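Local coordinates for protein Myo-inositol 2-dehydrogenase (PDB 3EZY) that catalyses the NAD(+)-dependent oxidation of myo-inositol to scyllo-inosose, and so probably serves in a myo-inositol degradation pathway, at residues V189-D195 with K326-L331; L314-A318 with L331-I335. One frame throughout, in Å; residues are numbered along the deposited sequence.

Interaction 1. Residues V189-D195 with K326-L331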
loop_
_atom_site.group_PDB
_atom_site.type_symbol
_atom_site.label_atom_id
_atom_site.label_comp_id
_atom_site.label_asym_id
_atom_site.label_seq_id
_atom_site.Cartn_x
_atom_site.Cartn_y
_atom_site.Cartn_z
ATOM N N VAL A 189 31.724 -10.429 2.174
ATOM C CA VAL A 189 31.810 -9.864 3.524
ATOM C C VAL A 189 33.213 -10.029 4.131
ATOM O O VAL A 189 33.821 -11.101 4.058
ATOM C CB VAL A 189 30.840 -10.555 4.452
ATOM C CG1 VAL A 189 30.902 -9.948 5.881
ATOM C CG2 VAL A 189 29.465 -10.499 3.881
ATOM N N GLU A 190 33.714 -9.002 4.794
ATOM C CA GLU A 190 35.044 -9.099 5.348
ATOM C C GLU A 190 35.029 -9.184 6.852
ATOM O O GLU A 190 35.936 -9.761 7.440
ATOM C CB GLU A 190 35.838 -7.872 4.936
ATOM C CG GLU A 190 35.559 -7.497 3.500
ATOM C CD GLU A 190 36.680 -7.876 2.556
ATOM O OE1 GLU A 190 36.806 -9.070 2.178
ATOM O OE2 GLU A 190 37.429 -6.954 2.184
ATOM N N GLU A 191 33.986 -8.613 7.464
ATOM C CA GLU A 191 33.888 -8.522 8.902
ATOM C C GLU A 191 32.429 -8.609 9.398
ATOM O O GLU A 191 31.511 -8.143 8.729
ATOM C CB GLU A 191 34.492 -7.172 9.297
ATOM C CG GLU A 191 34.878 -7.011 10.715
ATOM C CD GLU A 191 35.950 -5.931 10.849
ATOM O OE1 GLU A 191 36.714 -5.983 11.835
ATOM O OE2 GLU A 191 36.030 -5.053 9.959
ATOM N N VAL A 192 32.224 -9.176 10.575
ATOM C CA VAL A 192 30.896 -9.368 11.099
ATOM C C VAL A 192 30.853 -9.003 12.585
ATOM O O VAL A 192 31.810 -9.250 13.322
ATOM C CB VAL A 192 30.513 -10.853 10.927
ATOM C CG1 VAL A 192 29.342 -11.227 11.739
ATOM C CG2 VAL A 192 30.276 -11.187 9.445
ATOM N N PHE A 193 29.746 -8.424 13.032
ATOM C CA PHE A 193 29.465 -8.278 14.456
ATOM C C PHE A 193 28.072 -8.822 14.758
ATOM O O PHE A 193 27.125 -8.510 14.027
ATOM C CB PHE A 193 29.479 -6.816 14.876
ATOM C CG PHE A 193 28.979 -6.607 16.278
ATOM C CD1 PHE A 193 29.831 -6.744 17.337
ATOM C CD2 PHE A 193 27.635 -6.343 16.526
ATOM C CE1 PHE A 193 29.400 -6.587 18.614
ATOM C CE2 PHE A 193 27.168 -6.168 17.814
ATOM C CZ PHE A 193 28.046 -6.306 18.878
ATOM N N ALA A 194 27.925 -9.587 15.826
ATOM C CA ALA A 194 26.652 -10.196 16.100
ATOM C C ALA A 194 26.289 -10.035 17.556
ATOM O O ALA A 194 27.168 -10.077 18.418
ATOM C CB ALA A 194 26.679 -11.717 15.701
ATOM N N ASP A 195 24.999 -9.819 17.850
ATOM C CA ASP A 195 24.517 -9.994 19.223
ATOM C C ASP A 195 23.213 -10.799 19.192
ATOM O O ASP A 195 22.597 -10.931 18.137
ATOM C CB ASP A 195 24.360 -8.654 19.971
ATOM C CG ASP A 195 24.424 -8.818 21.511
ATOM O OD1 ASP A 195 24.361 -9.959 22.070
ATOM O OD2 ASP A 195 24.463 -7.790 22.180
ATOM N N LYS A 326 32.015 -10.251 21.920
ATOM C CA LYS A 326 31.429 -8.891 21.860
ATOM C C LYS A 326 32.282 -7.918 21.045
ATOM O O LYS A 326 32.485 -6.804 21.418
ATOM C CB LYS A 326 31.178 -8.300 23.242
ATOM C CG LYS A 326 30.583 -9.253 24.257
ATOM C CD LYS A 326 29.141 -9.451 24.004
ATOM C CE LYS A 326 28.281 -9.452 25.321
ATOM N NZ LYS A 326 26.750 -9.334 25.031
ATOM N N ARG A 327 32.743 -8.347 19.891
ATOM C CA ARG A 327 33.590 -7.510 19.102
ATOM C C ARG A 327 33.401 -7.958 17.673
ATOM O O ARG A 327 32.903 -9.048 17.404
ATOM C CB ARG A 327 35.077 -7.676 19.511
ATOM C CG ARG A 327 35.735 -8.945 18.947
ATOM C CD ARG A 327 37.194 -9.150 19.474
ATOM N NE ARG A 327 37.670 -10.497 19.153
ATOM C CZ ARG A 327 38.225 -10.838 18.001
ATOM N NH1 ARG A 327 38.603 -12.077 17.803
ATOM N NH2 ARG A 327 38.424 -9.933 17.053
ATOM N N SER A 328 33.840 -7.110 16.769
ATOM C CA SER A 328 33.815 -7.387 15.368
ATOM C C SER A 328 34.850 -8.467 15.012
ATOM O O SER A 328 35.991 -8.432 15.497
ATOM C CB SER A 328 34.146 -6.075 14.655
ATOM O OG SER A 328 33.988 -6.244 13.279
ATOM N N VAL A 329 34.463 -9.432 14.168
ATOM C CA VAL A 329 35.341 -10.553 13.826
ATOM C C VAL A 329 35.562 -10.586 12.312
ATOM O O VAL A 329 34.602 -10.612 11.546
ATOM C CB VAL A 329 34.745 -11.906 14.328
ATOM C CG1 VAL A 329 35.507 -13.077 13.779
ATOM C CG2 VAL A 329 34.743 -11.950 15.878
ATOM N N LYS A 330 36.827 -10.564 11.896
ATOM C CA LYS A 330 37.227 -10.717 10.499
ATOM C C LYS A 330 37.136 -12.150 10.007
ATOM O O LYS A 330 37.495 -13.087 10.715
ATOM C CB LYS A 330 38.656 -10.229 10.321
ATOM C CG LYS A 330 38.803 -8.752 10.601
ATOM C CD LYS A 330 40.209 -8.314 10.248
ATOM C CE LYS A 330 40.440 -6.878 10.690
ATOM N NZ LYS A 330 39.705 -5.939 9.798
ATOM N N LEU A 331 36.640 -12.336 8.794
ATOM C CA LEU A 331 36.547 -13.693 8.236
ATOM C C LEU A 331 37.875 -14.462 8.309
ATOM O O LEU A 331 37.882 -15.658 8.579
ATOM C CB LEU A 331 35.992 -13.694 6.817
ATOM C CG LEU A 331 34.567 -14.245 6.771
ATOM C CD1 LEU A 331 33.672 -13.247 7.476
ATOM C CD2 LEU A 331 34.143 -14.480 5.341
#
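A short strand near the C-terminus, added as the outermost strand, within this chain, of a β-sheet, is the motif here: 329-330 pairs antiparallel with 189-195, the end-to-end directions of the two segments lying 161° apart. Val192 and Val329 form the hydrogen-bonded pair, Val192 N giving to Val329 O at 2.9 Å and Val329 N to Val192 O at 2.8 Å. A third backbone bond runs from Leu331 N to Glu190 O at 3.0 Å. Between these bonds, Glu191 and Lys330 make a non-hydrogen-bonded pair with CA atoms 4.3 Å apart, close enough for Glu191 CA to approach Val329 O at 3.4 Å in a CA-H...O contact. On the far edge of 189-195, Glu190 and Glu191 both face Arg218 of strand 212-219, a classic β bulge. The sheet it joins is the mixed one of the Gfo/Idh/MocA C-terminal domain. Charged side chains add long salt bridges, Glu191 OE1 to Lys330 NZ at 3.6 Å and Asp195 OD1 to Lys326 NZ at 3.9 Å; Asp195 also pairs through OD2 with Arg218 of the second subunit. Lys326, the first residue after helix 306-325, has positive phi, where the chain leaves the helix and turns back along the sheet. There the backbone of Lys326 and Arg327 meets the edge of the Phe193 ring, Phe193 CD1 lying 3.8 Å from Arg327 C, while the same ring stacks with Phe193 of the second subunit, to which Lys326 and Ser328 make backbone hydrogen bonds.

Interaction 2. Residues L314-A318 with L331-I335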
loop_
_atom_site.group_PDB
_atom_site.type_symbol
_atom_site.label_atom_id
_atom_site.label_comp_id
_atom_site.label_asym_id
_atom_site.label_seq_id
_atom_site.Cartn_x
_atom_site.Cartn_y
_atom_site.Cartn_z
ATOM N N LEU A 314 31.260 -20.172 7.122
ATOM C CA LEU A 314 32.321 -19.358 7.722
ATOM C C LEU A 314 31.736 -18.091 8.346
ATOM O O LEU A 314 32.139 -17.700 9.425
ATOM C CB LEU A 314 33.400 -19.014 6.699
ATOM C CG LEU A 314 34.366 -20.171 6.320
ATOM C CD1 LEU A 314 35.061 -19.901 5.006
ATOM C CD2 LEU A 314 35.417 -20.371 7.412
ATOM N N LEU A 315 30.777 -17.455 7.677
ATOM C CA LEU A 315 30.162 -16.245 8.237
ATOM C C LEU A 315 29.443 -16.609 9.539
ATOM O O LEU A 315 29.428 -15.832 10.495
ATOM C CB LEU A 315 29.224 -15.619 7.206
ATOM C CG LEU A 315 30.004 -14.907 6.092
ATOM C CD1 LEU A 315 29.127 -14.662 4.841
ATOM C CD2 LEU A 315 30.532 -13.586 6.659
ATOM N N GLY A 316 28.828 -17.790 9.564
ATOM C CA GLY A 316 28.191 -18.269 10.787
ATOM C C GLY A 316 29.195 -18.432 11.945
ATOM O O GLY A 316 28.920 -18.044 13.069
ATOM N N TYR A 317 30.343 -19.048 11.672
ATOM C CA TYR A 317 31.359 -19.197 12.691
ATOM C C TYR A 317 31.903 -17.852 13.172
ATOM O O TYR A 317 32.145 -17.675 14.387
ATOM C CB TYR A 317 32.458 -20.150 12.203
ATOM C CG TYR A 317 32.052 -21.588 12.484
ATOM C CD1 TYR A 317 31.728 -21.983 13.776
ATOM C CD2 TYR A 317 31.935 -22.513 11.482
ATOM C CE1 TYR A 317 31.311 -23.290 14.053
ATOM C CE2 TYR A 317 31.550 -23.822 11.742
ATOM C CZ TYR A 317 31.231 -24.205 13.021
ATOM O OH TYR A 317 30.829 -25.513 13.313
ATOM N N ALA A 318 32.109 -16.915 12.245
ATOM C CA ALA A 318 32.523 -15.543 12.634
ATOM C C ALA A 318 31.504 -14.870 13.549
ATOM O O ALA A 318 31.874 -14.221 14.532
ATOM C CB ALA A 318 32.784 -14.658 11.370
ATOM N N LEU A 331 36.640 -12.336 8.794
ATOM C CA LEU A 331 36.547 -13.693 8.236
ATOM C C LEU A 331 37.875 -14.462 8.309
ATOM O O LEU A 331 37.882 -15.658 8.579
ATOM C CB LEU A 331 35.992 -13.694 6.817
ATOM C CG LEU A 331 34.567 -14.245 6.771
ATOM C CD1 LEU A 331 33.672 -13.247 7.476
ATOM C CD2 LEU A 331 34.143 -14.480 5.341
ATOM N N GLU A 332 38.989 -13.774 8.079
ATOM C CA GLU A 332 40.310 -14.378 8.252
ATOM C C GLU A 332 40.544 -15.105 9.586
ATOM O O GLU A 332 41.170 -16.155 9.599
ATOM C CB GLU A 332 41.408 -13.344 8.038
ATOM C CG GLU A 332 41.221 -12.603 6.748
ATOM C CD GLU A 332 42.473 -12.618 5.883
ATOM O OE1 GLU A 332 43.210 -11.593 5.899
ATOM O OE2 GLU A 332 42.707 -13.657 5.195
ATOM N N GLU A 333 40.065 -14.574 10.705
ATOM C CA GLU A 333 40.319 -15.248 11.974
ATOM C C GLU A 333 39.588 -16.567 12.028
ATOM O O GLU A 333 39.717 -17.329 12.983
ATOM C CB GLU A 333 39.855 -14.417 13.172
ATOM C CG GLU A 333 39.902 -12.917 13.013
ATOM C CD GLU A 333 39.329 -12.209 14.259
ATOM O OE1 GLU A 333 39.020 -10.979 14.186
ATOM O OE2 GLU A 333 39.200 -12.904 15.301
ATOM N N VAL A 334 38.756 -16.829 11.033
ATOM C CA VAL A 334 37.992 -18.065 11.073
ATOM C C VAL A 334 38.388 -18.993 9.907
ATOM O O VAL A 334 38.084 -20.187 9.914
ATOM C CB VAL A 334 36.474 -17.751 11.123
ATOM C CG1 VAL A 334 35.988 -17.262 9.776
ATOM C CG2 VAL A 334 35.714 -18.932 11.576
ATOM N N ILE A 335 39.075 -18.423 8.917
ATOM C CA ILE A 335 39.527 -19.150 7.735
ATOM C C ILE A 335 40.724 -20.033 8.065
ATOM O O ILE A 335 40.696 -20.781 9.060
ATOM C CB ILE A 335 39.903 -18.179 6.595
ATOM C CG1 ILE A 335 38.633 -17.671 5.900
ATOM C CG2 ILE A 335 40.862 -18.846 5.605
ATOM C CD1 ILE A 335 38.887 -16.810 4.666
#
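Apolar packing carries this contact, in which the last modelled residues of the chain fold back over helix 306-325. Val334 lies against one turn of that helix: its CG2 comes within 3.5 Å of Tyr317 CB, and its CG1 sits 3.9 Å from Leu314 CD2 and 4.4 Å from Ala318 CB. Leu331 meets the helix through CD1, which is 3.3 Å from Leu315 CD2, a tight approach, and 4.2 Å from Ala318 CB. Ile335 adds a looser touch, its CG1 4.3 Å from Leu314 CD1. The backbone hydrogen bonds Ala318 N to Leu314 O (2.9 Å) and Ile335 N to Glu332 O (3.2 Å) each lie within one segment. Polar ends find partners elsewhere, Tyr317 OH at the carbonyl of Leu99 and Glu333 at Arg327 and the backbone of Lys330. With mainly apolar side chains meeting, the contact between the two segments rests on packing that does not depend on directional bonds.

Helix 306-325, the turn after it, strand 329-330 and the tail follow one another in the chain, so interactions 1 and 2 illustrate how one turn after a helix can lead the chain to serve both a sheet edge, within this chain, and that helix's face. Their centres lie 8 Å apart and Leu331 belongs to both: its backbone N bonds to Glu190 O while its side chain packs on the helix. Leu315 CD2 bridges them too, 3.7 Å from both Val192 CG2 and Val189 CG1, as does the salt bridge of Arg327 NH1 with Glu333 OE2 at 2.7 Å; Arg327 also pairs with Glu325 through NE. Interaction 1 also touches the second subunit, unlike interaction 2.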